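Local coordinates for protein diphosphomevalonate decarboxylase, putative (Trypanosoma brucei, PDB 2HKE) that probably catalyses the ATP-dependent decarboxylation of (R)-5-diphosphomevalonate to isopentenyl diphosphate, a precursor of isoprenoids and sterols, at residues S44-K49 / N105-A110; A10-A15 / S115-C120; I39-S44 / M358-P363; N99-N104 / E375-P380; A110-S115 / N297-V302. The protein carries 1 engineered substitution. All coordinates share one frame; numbering follows the deposited sequence.

Interaction 1. Residues S44-K49 / N105-A110; sequences SPFRSK and NFPTAA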
# COMPACT_ATOMS: atom_id res chain seq x y z
N SER A 44 -10.20 4.02 7.48
CA SER A 44 -10.27 4.77 8.72
C SER A 44 -9.22 4.24 9.69
O SER A 44 -9.09 3.03 9.86
CB SER A 44 -11.70 4.74 9.29
OG SER A 44 -11.81 3.83 10.38
N PRO A 45 -8.50 5.14 10.36
CA PRO A 45 -8.74 6.59 10.36
C PRO A 45 -8.16 7.36 9.19
O PRO A 45 -8.64 8.45 8.93
CB PRO A 45 -8.09 7.05 11.68
CG PRO A 45 -6.95 6.02 11.88
CD PRO A 45 -7.40 4.75 11.27
N PHE A 46 -7.16 6.79 8.48
CA PHE A 46 -6.43 7.51 7.44
C PHE A 46 -6.79 7.04 6.02
O PHE A 46 -6.88 5.84 5.76
CB PHE A 46 -4.92 7.38 7.64
CG PHE A 46 -4.46 7.75 9.03
CD1 PHE A 46 -4.85 8.95 9.60
CD2 PHE A 46 -3.68 6.88 9.77
CE1 PHE A 46 -4.45 9.28 10.89
CE2 PHE A 46 -3.28 7.20 11.04
CZ PHE A 46 -3.63 8.39 11.59
N ARG A 47 -6.90 8.01 5.12
CA ARG A 47 -7.31 7.76 3.74
C ARG A 47 -6.93 8.95 2.86
O ARG A 47 -6.60 10.05 3.37
CB ARG A 47 -8.81 7.47 3.67
CG ARG A 47 -9.73 8.69 3.81
CD ARG A 47 -9.67 9.38 5.17
NE ARG A 47 -10.39 10.67 5.20
CZ ARG A 47 -9.94 11.86 4.76
NH1 ARG A 47 -8.76 12.00 4.18
NH2 ARG A 47 -10.72 12.93 4.87
N SER A 48 -6.98 8.76 1.54
CA SER A 48 -6.93 9.88 0.61
C SER A 48 -8.34 10.18 0.13
O SER A 48 -9.18 9.30 0.04
CB SER A 48 -6.04 9.66 -0.60
OG SER A 48 -4.76 9.27 -0.19
N LYS A 49 -8.54 11.44 -0.21
CA LYS A 49 -9.82 11.91 -0.66
C LYS A 49 -9.57 12.80 -1.86
O LYS A 49 -8.66 13.64 -1.83
CB LYS A 49 -10.48 12.67 0.47
CG LYS A 49 -11.80 13.33 0.12
CD LYS A 49 -12.51 13.65 1.47
CE LYS A 49 -13.61 14.59 1.35
NZ LYS A 49 -14.06 15.00 2.74
N ASN A 105 -5.16 12.56 5.01
CA ASN A 105 -4.98 12.88 6.43
C ASN A 105 -3.96 11.97 7.11
O ASN A 105 -3.99 11.79 8.32
CB ASN A 105 -6.32 12.82 7.16
CG ASN A 105 -6.90 11.42 7.22
OD1 ASN A 105 -6.51 10.51 6.45
ND2 ASN A 105 -7.82 11.21 8.16
N PHE A 106 -3.04 11.40 6.35
CA PHE A 106 -2.01 10.57 6.95
C PHE A 106 -1.09 11.51 7.70
O PHE A 106 -0.76 12.60 7.19
CB PHE A 106 -1.22 9.79 5.92
CG PHE A 106 -1.97 8.59 5.38
CD1 PHE A 106 -2.73 8.70 4.24
CD2 PHE A 106 -1.91 7.38 6.05
CE1 PHE A 106 -3.45 7.59 3.76
CE2 PHE A 106 -2.60 6.26 5.57
CZ PHE A 106 -3.39 6.38 4.43
N PRO A 107 -0.66 11.10 8.90
CA PRO A 107 0.30 11.92 9.63
C PRO A 107 1.49 12.27 8.76
O PRO A 107 2.02 11.42 8.04
CB PRO A 107 0.73 11.02 10.78
CG PRO A 107 -0.42 10.17 11.00
CD PRO A 107 -1.01 9.88 9.64
N THR A 108 1.88 13.55 8.79
CA THR A 108 2.98 14.00 7.97
C THR A 108 4.27 13.36 8.51
O THR A 108 4.42 13.12 9.75
CB THR A 108 3.04 15.55 7.96
OG1 THR A 108 3.90 16.01 6.91
CG2 THR A 108 3.53 16.05 9.29
N ALA A 109 5.19 13.05 7.61
CA ALA A 109 6.49 12.48 7.99
C ALA A 109 6.45 10.97 8.29
O ALA A 109 7.50 10.38 8.52
CB ALA A 109 7.10 13.22 9.16
N ALA A 110 5.27 10.36 8.27
CA ALA A 110 5.15 8.96 8.62
C ALA A 110 5.55 8.05 7.43
O ALA A 110 5.86 6.85 7.60
CB ALA A 110 3.73 8.67 9.11

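Interaction 2. Residues A10-A15 / S115-C120; sequences APINIA and SASGYC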
# COMPACT_ATOMS: atom_id res chain seq x y z
N ALA A 10 -10.16 6.71 -0.93
CA ALA A 10 -9.51 5.42 -1.14
C ALA A 10 -8.51 5.11 -0.03
O ALA A 10 -7.80 6.00 0.47
CB ALA A 10 -8.83 5.39 -2.50
N PRO A 11 -8.35 3.82 0.30
CA PRO A 11 -7.39 3.37 1.32
C PRO A 11 -6.01 3.05 0.74
O PRO A 11 -5.89 2.82 -0.48
CB PRO A 11 -8.02 2.06 1.75
CG PRO A 11 -8.51 1.47 0.47
CD PRO A 11 -9.06 2.67 -0.31
N ILE A 12 -5.00 2.95 1.59
CA ILE A 12 -3.73 2.35 1.12
C ILE A 12 -3.85 0.83 1.07
O ILE A 12 -4.80 0.25 1.55
CB ILE A 12 -2.52 2.79 1.99
CG1 ILE A 12 -2.71 2.40 3.45
CG2 ILE A 12 -2.29 4.30 1.85
CD1 ILE A 12 -1.46 2.64 4.27
N ASN A 13 -2.82 0.17 0.54
CA ASN A 13 -2.74 -1.26 0.59
C ASN A 13 -1.30 -1.63 0.87
O ASN A 13 -0.37 -0.77 0.75
CB ASN A 13 -3.22 -1.89 -0.75
CG ASN A 13 -2.32 -1.60 -1.91
OD1 ASN A 13 -1.30 -2.24 -2.07
ND2 ASN A 13 -2.68 -0.62 -2.75
N ILE A 14 -1.10 -2.86 1.31
CA ILE A 14 0.25 -3.36 1.58
C ILE A 14 0.51 -4.62 0.78
O ILE A 14 -0.15 -5.62 0.99
CB ILE A 14 0.55 -3.55 3.10
CG1 ILE A 14 2.00 -4.05 3.33
CG2 ILE A 14 -0.47 -4.52 3.77
CD1 ILE A 14 3.05 -2.99 2.87
N ALA A 15 1.51 -4.56 -0.11
CA ALA A 15 1.91 -5.73 -0.87
C ALA A 15 2.66 -6.71 0.01
O ALA A 15 3.63 -6.32 0.67
CB ALA A 15 2.81 -5.38 -2.02
N SER A 115 0.50 7.85 -1.95
CA SER A 115 0.35 8.02 -3.41
C SER A 115 -0.54 6.93 -4.01
O SER A 115 -1.35 7.19 -4.92
CB SER A 115 1.72 8.03 -4.10
OG SER A 115 2.11 6.70 -4.37
N ALA A 116 -0.44 5.72 -3.49
CA ALA A 116 -1.30 4.61 -3.92
C ALA A 116 -2.77 4.97 -3.72
O ALA A 116 -3.60 4.78 -4.60
CB ALA A 116 -0.99 3.36 -3.12
N SER A 117 -3.07 5.46 -2.53
CA SER A 117 -4.45 5.77 -2.20
C SER A 117 -4.93 7.00 -2.98
O SER A 117 -6.10 7.05 -3.47
CB SER A 117 -4.56 5.93 -0.69
OG SER A 117 -3.69 6.96 -0.22
N GLY A 118 -4.04 7.97 -3.14
CA GLY A 118 -4.35 9.22 -3.83
C GLY A 118 -4.68 9.03 -5.30
O GLY A 118 -5.68 9.55 -5.79
N TYR A 119 -3.87 8.27 -6.01
CA TYR A 119 -4.14 8.01 -7.41
C TYR A 119 -5.36 7.13 -7.59
O TYR A 119 -6.11 7.28 -8.58
CB TYR A 119 -2.92 7.36 -8.06
CG TYR A 119 -1.86 8.39 -8.36
CD1 TYR A 119 -2.11 9.40 -9.26
CD2 TYR A 119 -0.59 8.33 -7.77
CE1 TYR A 119 -1.14 10.33 -9.60
CE2 TYR A 119 0.40 9.30 -8.09
CZ TYR A 119 0.08 10.28 -9.00
OH TYR A 119 0.98 11.26 -9.38
N CYS A 120 -5.56 6.20 -6.68
CA CYS A 120 -6.78 5.36 -6.75
C CYS A 120 -8.03 6.23 -6.55
O CYS A 120 -8.98 6.14 -7.31
CB CYS A 120 -6.72 4.27 -5.75
SG CYS A 120 -8.04 3.07 -5.93

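Interaction 3. Residues I39-S44 / M358-P363; sequences ITLSAS and MLLQSP. With SO4 (sulfate ion), chain E.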
# COMPACT_ATOMS: atom_id res chain seq x y z
N ILE A 39 -2.90 -6.70 0.58
CA ILE A 39 -4.08 -6.56 1.42
C ILE A 39 -4.48 -5.10 1.41
O ILE A 39 -3.69 -4.20 1.71
CB ILE A 39 -3.80 -7.02 2.88
CG1 ILE A 39 -3.43 -8.49 2.93
CG2 ILE A 39 -5.03 -6.76 3.82
CD1 ILE A 39 -3.19 -8.99 4.31
N THR A 40 -5.76 -4.85 1.15
CA THR A 40 -6.27 -3.53 1.24
C THR A 40 -6.59 -3.17 2.71
O THR A 40 -7.18 -3.97 3.41
CB THR A 40 -7.56 -3.47 0.42
OG1 THR A 40 -7.28 -3.91 -0.91
CG2 THR A 40 -8.12 -2.06 0.43
N LEU A 41 -6.17 -2.01 3.15
CA LEU A 41 -6.36 -1.59 4.53
C LEU A 41 -7.70 -0.83 4.62
O LEU A 41 -8.28 -0.44 3.60
CB LEU A 41 -5.24 -0.69 4.98
CG LEU A 41 -3.87 -1.35 5.16
CD1 LEU A 41 -3.20 -0.45 6.29
CD2 LEU A 41 -3.97 -2.78 5.55
N SER A 42 -8.17 -0.62 5.85
CA SER A 42 -9.27 0.28 6.14
C SER A 42 -8.96 1.71 5.76
O SER A 42 -7.83 2.16 5.87
CB SER A 42 -9.64 0.24 7.63
OG SER A 42 -10.75 1.08 7.88
N ALA A 43 -10.00 2.44 5.30
CA ALA A 43 -9.89 3.86 5.05
C ALA A 43 -10.13 4.67 6.32
O ALA A 43 -10.30 5.87 6.25
CB ALA A 43 -10.90 4.29 3.96
N SER A 44 -10.20 4.02 7.48
CA SER A 44 -10.27 4.77 8.72
C SER A 44 -9.22 4.24 9.69
O SER A 44 -9.09 3.03 9.86
CB SER A 44 -11.70 4.74 9.29
OG SER A 44 -11.81 3.83 10.38
N MET A 358 4.24 5.96 15.45
CA MET A 358 2.84 5.67 15.67
C MET A 358 2.66 4.20 15.39
O MET A 358 3.52 3.58 14.79
CB MET A 358 1.93 6.47 14.73
CG MET A 358 1.60 5.80 13.43
SD MET A 358 0.37 6.78 12.52
CE MET A 358 1.51 8.06 12.26
N LEU A 359 1.55 3.67 15.86
CA LEU A 359 1.17 2.28 15.59
C LEU A 359 -0.26 2.24 15.09
O LEU A 359 -1.18 2.57 15.84
CB LEU A 359 1.27 1.44 16.85
CG LEU A 359 0.92 -0.04 16.71
CD1 LEU A 359 1.90 -0.73 15.76
CD2 LEU A 359 0.93 -0.73 18.06
N LEU A 360 -0.40 1.83 13.83
CA LEU A 360 -1.69 1.81 13.13
C LEU A 360 -2.21 0.40 13.21
O LEU A 360 -1.42 -0.50 13.13
CB LEU A 360 -1.47 2.15 11.67
CG LEU A 360 -2.64 2.16 10.70
CD1 LEU A 360 -3.81 3.10 11.20
CD2 LEU A 360 -2.14 2.56 9.34
N GLN A 361 -3.50 0.22 13.44
CA GLN A 361 -4.12 -1.10 13.27
C GLN A 361 -5.29 -0.99 12.33
O GLN A 361 -6.03 -0.03 12.38
CB GLN A 361 -4.50 -1.72 14.62
CG GLN A 361 -5.36 -3.01 14.56
CD GLN A 361 -6.83 -2.75 14.36
OE1 GLN A 361 -7.34 -1.74 14.81
NE2 GLN A 361 -7.54 -3.69 13.70
N SER A 362 -5.42 -1.99 11.45
CA SER A 362 -6.54 -2.08 10.52
C SER A 362 -6.96 -3.51 10.32
O SER A 362 -6.15 -4.42 10.34
CB SER A 362 -6.13 -1.44 9.17
OG SER A 362 -7.04 -1.70 8.12
N PRO A 363 -8.28 -3.75 10.15
CA PRO A 363 -8.74 -5.02 9.58
C PRO A 363 -8.50 -4.99 8.07
O PRO A 363 -8.00 -3.99 7.53
CB PRO A 363 -10.24 -4.98 9.88
CG PRO A 363 -10.57 -3.60 9.66
CD PRO A 363 -9.41 -2.81 10.31
S SO4 E . -13.25 0.37 5.47
O1 SO4 E . -12.53 1.31 4.62
O2 SO4 E . -13.09 0.83 6.86
O3 SO4 E . -14.68 0.50 5.13
O4 SO4 E . -12.82 -1.04 5.50
O HOH W 1 -7.73 0.96 10.47

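Interaction 4. Residues N99-N104 / E375-P380; sequences NIVSEN and ESLIPP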
# COMPACT_ATOMS: atom_id res chain seq x y z
N ASN A 99 -11.58 20.31 -12.70
CA ASN A 99 -10.87 20.74 -11.49
C ASN A 99 -10.76 19.53 -10.58
O ASN A 99 -11.78 18.97 -10.21
CB ASN A 99 -11.60 21.80 -10.65
CG ASN A 99 -11.86 23.10 -11.39
OD1 ASN A 99 -13.01 23.56 -11.43
ND2 ASN A 99 -10.82 23.72 -11.92
N ILE A 100 -9.55 19.15 -10.22
CA ILE A 100 -9.28 18.04 -9.30
C ILE A 100 -8.67 18.61 -8.04
O ILE A 100 -7.71 19.40 -8.11
CB ILE A 100 -8.21 17.10 -9.91
CG1 ILE A 100 -8.62 16.61 -11.30
CG2 ILE A 100 -7.95 15.91 -8.99
CD1 ILE A 100 -7.48 15.95 -12.03
N VAL A 101 -9.20 18.18 -6.90
CA VAL A 101 -8.74 18.64 -5.60
C VAL A 101 -8.53 17.40 -4.76
O VAL A 101 -9.46 16.61 -4.58
CB VAL A 101 -9.80 19.58 -4.94
CG1 VAL A 101 -9.39 19.95 -3.52
CG2 VAL A 101 -10.05 20.81 -5.82
N SER A 102 -7.30 17.20 -4.31
CA SER A 102 -6.94 15.97 -3.65
C SER A 102 -6.29 16.28 -2.30
O SER A 102 -5.51 17.22 -2.20
CB SER A 102 -5.97 15.20 -4.51
OG SER A 102 -6.63 14.84 -5.70
N GLU A 103 -6.62 15.49 -1.29
CA GLU A 103 -5.87 15.56 -0.04
C GLU A 103 -5.78 14.20 0.65
O GLU A 103 -6.41 13.22 0.23
CB GLU A 103 -6.54 16.56 0.90
CG GLU A 103 -7.79 16.01 1.51
CD GLU A 103 -8.59 17.04 2.29
OE1 GLU A 103 -8.47 18.27 2.01
OE2 GLU A 103 -9.36 16.59 3.16
N ASN A 104 -5.05 14.15 1.76
CA ASN A 104 -5.10 12.97 2.63
C ASN A 104 -4.83 13.41 4.05
O ASN A 104 -4.35 14.52 4.26
CB ASN A 104 -4.08 11.91 2.16
CG ASN A 104 -2.66 12.22 2.58
OD1 ASN A 104 -2.33 12.14 3.75
ND2 ASN A 104 -1.82 12.58 1.62
N GLU A 375 -19.43 16.22 1.53
CA GLU A 375 -18.05 15.91 1.89
C GLU A 375 -17.05 16.39 0.85
O GLU A 375 -15.86 16.14 0.99
CB GLU A 375 -17.90 14.40 2.05
CG GLU A 375 -18.93 13.79 2.95
CD GLU A 375 -18.40 12.60 3.74
OE1 GLU A 375 -17.40 12.76 4.49
OE2 GLU A 375 -19.01 11.51 3.62
N SER A 376 -17.53 17.08 -0.17
CA SER A 376 -16.69 17.53 -1.24
C SER A 376 -15.63 18.50 -0.78
O SER A 376 -15.85 19.28 0.14
CB SER A 376 -17.55 18.18 -2.32
OG SER A 376 -16.74 18.66 -3.36
N LEU A 377 -14.48 18.46 -1.43
CA LEU A 377 -13.38 19.39 -1.18
C LEU A 377 -13.53 20.60 -2.07
O LEU A 377 -12.68 21.49 -2.06
CB LEU A 377 -12.04 18.72 -1.50
CG LEU A 377 -11.78 17.40 -0.79
CD1 LEU A 377 -10.43 16.80 -1.19
CD2 LEU A 377 -11.84 17.63 0.70
N ILE A 378 -14.58 20.57 -2.89
CA ILE A 378 -14.88 21.63 -3.85
C ILE A 378 -16.18 22.26 -3.36
O ILE A 378 -17.23 21.59 -3.34
CB ILE A 378 -15.03 21.05 -5.30
CG1 ILE A 378 -13.69 20.51 -5.81
CG2 ILE A 378 -15.56 22.11 -6.26
CD1 ILE A 378 -13.77 19.79 -7.12
N PRO A 379 -16.12 23.53 -2.95
CA PRO A 379 -17.32 24.21 -2.44
C PRO A 379 -18.24 24.65 -3.58
O PRO A 379 -17.78 24.92 -4.69
CB PRO A 379 -16.74 25.45 -1.76
CG PRO A 379 -15.56 25.80 -2.59
CD PRO A 379 -14.95 24.44 -2.95
N PRO A 380 -19.55 24.77 -3.29
CA PRO A 380 -20.47 25.32 -4.28
C PRO A 380 -20.17 26.81 -4.50
O PRO A 380 -19.43 27.41 -3.71
CB PRO A 380 -21.85 25.14 -3.62
CG PRO A 380 -21.56 25.16 -2.15
CD PRO A 380 -20.23 24.47 -2.01

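Interaction 5. Residues A110-S115 / N297-V302; sequences AGMASS and NCFLFV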
# COMPACT_ATOMS: atom_id res chain seq x y z
N ALA A 110 5.27 10.36 8.27
CA ALA A 110 5.15 8.96 8.62
C ALA A 110 5.55 8.05 7.43
O ALA A 110 5.86 6.85 7.60
CB ALA A 110 3.73 8.67 9.11
N GLY A 111 5.59 8.61 6.22
CA GLY A 111 6.04 7.87 5.04
C GLY A 111 5.07 6.79 4.60
O GLY A 111 5.50 5.80 4.00
N MET A 112 3.77 6.97 4.89
CA MET A 112 2.75 6.03 4.43
C MET A 112 2.61 6.15 2.92
O MET A 112 2.83 7.24 2.34
CB MET A 112 1.40 6.31 5.09
CG MET A 112 1.43 6.33 6.62
SD MET A 112 2.21 4.91 7.29
CE MET A 112 0.87 3.69 7.15
N ALA A 113 2.19 5.06 2.27
CA ALA A 113 2.17 4.97 0.81
C ALA A 113 0.93 5.66 0.29
O ALA A 113 0.07 5.02 -0.36
CB ALA A 113 2.18 3.50 0.37
N SER A 114 0.82 6.95 0.58
CA SER A 114 -0.41 7.67 0.32
C SER A 114 -0.56 8.03 -1.17
O SER A 114 -1.63 8.45 -1.61
CB SER A 114 -0.50 8.91 1.22
OG SER A 114 0.57 9.81 0.99
N SER A 115 0.50 7.85 -1.95
CA SER A 115 0.35 8.02 -3.41
C SER A 115 -0.54 6.93 -4.01
O SER A 115 -1.35 7.19 -4.92
CB SER A 115 1.72 8.03 -4.10
OG SER A 115 2.11 6.70 -4.37
N ASN A 297 9.23 1.67 7.66
CA ASN A 297 8.08 1.27 8.49
C ASN A 297 7.88 -0.23 8.40
O ASN A 297 8.06 -0.81 7.32
CB ASN A 297 6.79 1.93 8.03
CG ASN A 297 6.80 3.43 8.11
OD1 ASN A 297 7.49 4.03 8.92
ND2 ASN A 297 5.97 4.06 7.26
N CYS A 298 7.50 -0.82 9.51
CA CYS A 298 7.27 -2.23 9.60
C CYS A 298 5.77 -2.52 9.63
O CYS A 298 5.04 -2.26 10.64
CB CYS A 298 7.92 -2.77 10.84
SG CYS A 298 7.88 -4.57 10.98
N PHE A 299 5.30 -3.12 8.55
CA PHE A 299 3.93 -3.62 8.51
C PHE A 299 3.95 -4.96 9.19
O PHE A 299 5.00 -5.64 9.20
CB PHE A 299 3.46 -3.71 7.08
CG PHE A 299 3.00 -2.40 6.53
CD1 PHE A 299 3.92 -1.50 6.01
CD2 PHE A 299 1.66 -2.05 6.61
CE1 PHE A 299 3.46 -0.25 5.52
CE2 PHE A 299 1.18 -0.83 6.12
CZ PHE A 299 2.10 0.06 5.56
N LEU A 300 2.86 -5.31 9.86
CA LEU A 300 2.80 -6.56 10.59
C LEU A 300 1.49 -7.19 10.26
O LEU A 300 0.48 -6.48 10.15
CB LEU A 300 2.83 -6.30 12.10
CG LEU A 300 4.12 -5.70 12.60
CD1 LEU A 300 3.87 -5.01 13.94
CD2 LEU A 300 5.25 -6.78 12.70
N PHE A 301 1.49 -8.50 10.14
CA PHE A 301 0.25 -9.25 10.00
C PHE A 301 0.14 -10.18 11.19
O PHE A 301 1.14 -10.81 11.60
CB PHE A 301 0.27 -10.09 8.74
CG PHE A 301 0.51 -9.31 7.50
CD1 PHE A 301 -0.37 -8.32 7.09
CD2 PHE A 301 1.63 -9.55 6.73
CE1 PHE A 301 -0.14 -7.58 5.93
CE2 PHE A 301 1.86 -8.80 5.55
CZ PHE A 301 0.95 -7.82 5.16
N VAL A 302 -1.06 -10.32 11.72
CA VAL A 302 -1.28 -11.11 12.91
C VAL A 302 -2.76 -11.46 12.96
O VAL A 302 -3.57 -10.70 12.45
CB VAL A 302 -0.87 -10.30 14.18
CG1 VAL A 302 -1.74 -9.04 14.34
CG2 VAL A 302 -0.91 -11.17 15.45
O HOH W 2 4.81 2.90 4.73

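Interaction 1. Residues S44-K49 / N105-A110
The backbones of 44-49 and 105-110 come closest at F46 and F106, whose CA atoms lie 5.4 Å apart, and just beside this point a weak hydrogen bond runs from N105 N to R47 O at 3.3 Å. The side chain of N105 does most of the polar work. With CG in the crowded position between backbone N and carbonyl carbon (chi1 66°), its amide reaches segment 44-49 and grips it twice, on both sides of F46. N105 OD1 accepts R47 N at 2.9 Å, in the plane of its own carbonyl, while N105 ND2 donates to P45 O at 3.0 Å along a nearly straight line (163°). The guanidinium of R47 lies with one face over N105 CG, and its NE forms a salt bridge with E9. The apolar half is built by F46. F46 CB sits over the face of the F106 ring, 3.5 Å from the centroid. P107 CD lies over the centre of the F46 ring itself, 3.6 Å from its centroid, in a CH-pi contact, and P45 CG covers the opposite face, so the phenyl is clamped between two prolines. P107 then opens a type II turn to A110. The sequence from P107 fits the glycine- and serine-rich phosphate-binding loop of GHMP kinases, whose entrance is thereby fastened to the start of strand 48-55.

Interaction 2. Residues A10-A15 / S115-C120
Helix 114-130, which follows the probable phosphate-binding loop of this GHMP-type enzyme, lies here against strand 5-15 of the large mixed sheet. The approach is tightest between I12 and S117, with CA atoms 4.8 Å apart, and the contact is made without a single hydrogen bond across it. Small side chains make such closeness possible. A10 points its methyl into the helix, where A10 CB touches the backbone oxygen S117 O at 3.3 Å and meets C120 CB, three residues further along the helix, at 4.0 Å. S117 answers with its CB rather than its hydroxyl: that carbon rests 3.4 Å from P11 O, where the strand is interrupted. The hydroxyl is turned into the crowded position between backbone N and carbonyl carbon (chi1 58°), which carries it back to S114 O, within its own helix, and to S48 OG on the neighbouring strand. There it also brushes the branch methyl I12 CG2, 3.6 Å from S117 OG. The amide of N13 reaches the same helix more loosely, N13 ND2 lying 4.3 Å from A116 CB. Its polar atoms are held by R149, S150 and the backbone of S146, so it presents a fixed flank to A116. P11 stands close to a bound sulfate, probably from the crystallisation liquor, which is consistent with an anion-binding pocket nearby. A helix seated this closely on the sheet through alanine and serine is the alpha/beta layering of the S5-like N-terminal domain shared by GHMP kinases.

Interaction 3. Residues I39-S44 / M358-P363
One hydroxyl, S362 OG, works in two directions at once: it accepts S42 N from the other segment and donates to the carbonyl oxygen of the very next residue. The bond from S42 N to S362 OG is short and almost straight, 2.8 Å and 169°. The second, from S362 OG to P363 O at 2.6 Å, lies in the carbonyl plane on a lone pair. Placing OG anti to the backbone N (chi1 168°) serves both. Because the hydroxyl hydrogen is spent on P363 O, the oxygen faces S42 as an acceptor, and S42 CB is drawn in alongside it. S42 in turn holds an ST turn, S42 OG accepting S44 N at 3.0 Å. S42 OG also donates to O2 of a sulfate ion at 2.6 Å, while A43 N gives a further bond to sulfate O1 at 2.9 Å. C366 N also binds this ion, which probably came from the crystallisation liquor but may mark a site suited to phosphate groups. The contact thus bridges the two lobes of a GHMP-type enzyme: 39-44 leaves a strand of the N-terminal sheet, whereas 358-363 is an inner strand of the C-terminal five-stranded sheet. A water bridges the segments, donating to S44 O at 2.6 Å and to Q361 O at 2.7 Å. On the buried flank the tips of two leucines meet loosely, L41 CD1 lying 4.4 Å from L360 CD2. L41 also rests on V185, and L360 on M112 of the loop preceding helix 114-130.

Interaction 4. Residues N99-N104 / E375-P380
S376 OG is the polar atom to begin with, gripped by two hydrogen bonds: one from I378 N, at 2.9 Å and 156°, and a weak one shared with S51 OG. The first closes an ST turn, which bends the C-terminal tail so that L377 and I378, next to each other in sequence, both face the strand. L377 N is tied to S51 OG as well, fastening the turn to strand 48-55. No hydrogen bond crosses from 375-380 to 99-104; the contact is made by aliphatic carbons. V101 is the meeting point, and its two methyls divide the partners between them. V101 CG1, anti to the backbone N (chi1 174°), lies against L377 CB at 3.6 Å, whereas V101 CG2 takes I378 CG1 at 3.7 Å. The tips of the tail residues then diverge along the strand. I378 CD1 reaches back to N99 O at 3.8 Å, and L377 CD1 settles 3.5 Å from V101 O. The other tip, L377 CD2, lies along the carboxylate end of E103, with E103 OE2 3.6 Å away, so the extended glutamate chain flanks the leucine. This is packing near the surface, well away from the centre of the molecule. Strand 97-104 runs antiparallel to 48-55 and parallel to 62-65, and the tail lies over the face of the sheet to which V101 and E103 point. I100 and S102 point away from the tail, and their side chains meet M122 of helix 114-130; the strand is therefore packed between L377 and I378 of the tail and that helix.

Interaction 5. Residues A110-S115 / N297-V302
Hydrogen bonding comes first here, and N297 supplies it. The amide nitrogen N297 ND2 donates to A110 O at 2.8 Å, nearly straight at 170°, approaching almost along the C=O axis and with A110 O close to the amide plane of N297. CG anti to the carbonyl carbon (chi1 -62°) extends the group across to the loop. N297 ND2 also donates to a water 3.0 Å away, which in turn donates a hydrogen bond to G111 O at 3.1 Å. The nitrogen thus reads two successive backbone carbonyls, one directly and one through solvent, while OD1 accepts L190 N and so fixes which way round the amide stands. Apolar contact is slighter. M112, its chain folded at chi2 (-50°) and again at chi3, brings its end back toward the strand, where M112 CE comes within 4.1 Å of F299 CZ, obliquely to the ring. M112 SD passes N297 ND2 at 3.9 Å, crossing the asparagine at about a right angle. M112 packs at the same time on F106 and I12, and F299 on I14, so both side chains belong to a wider apolar layer between the lobes. Backbone shape completes the account: A113 centres an inverse gamma turn just before helix 114-130 begins. In chemical terms, a neutral amide anchors the probable GHMP phosphate-binding loop to the C-terminal domain through its carbonyls. Across this contact the polar link is a neutral amide donating to backbone carbonyls, with no ion pair, and the methionine adds a loose, apolar contact beside the anchor.

Interactions 2, 3 and 5 are buried near the middle of the chain, interaction 1 is partly buried, and interaction 4 lies at the surface, its centre about 23 Å from the chain centre. Interactions 1, 2 and 4 belong to the N-terminal sheet, with strands 5-15, 48-55 and 97-104 side by side, whereas 3 and 5 join that lobe to the C-terminal one. Interactions 2 and 5 both use helix 114-130 or its approach, and 1 and 5 share A110. Chemistry follows place: directional amide and hydroxyl bonds, with waters, span the lobes; interaction 2 relies on small, close-packed side chains; interaction 4 on branched aliphatic ones; interaction 1 mixes both kinds.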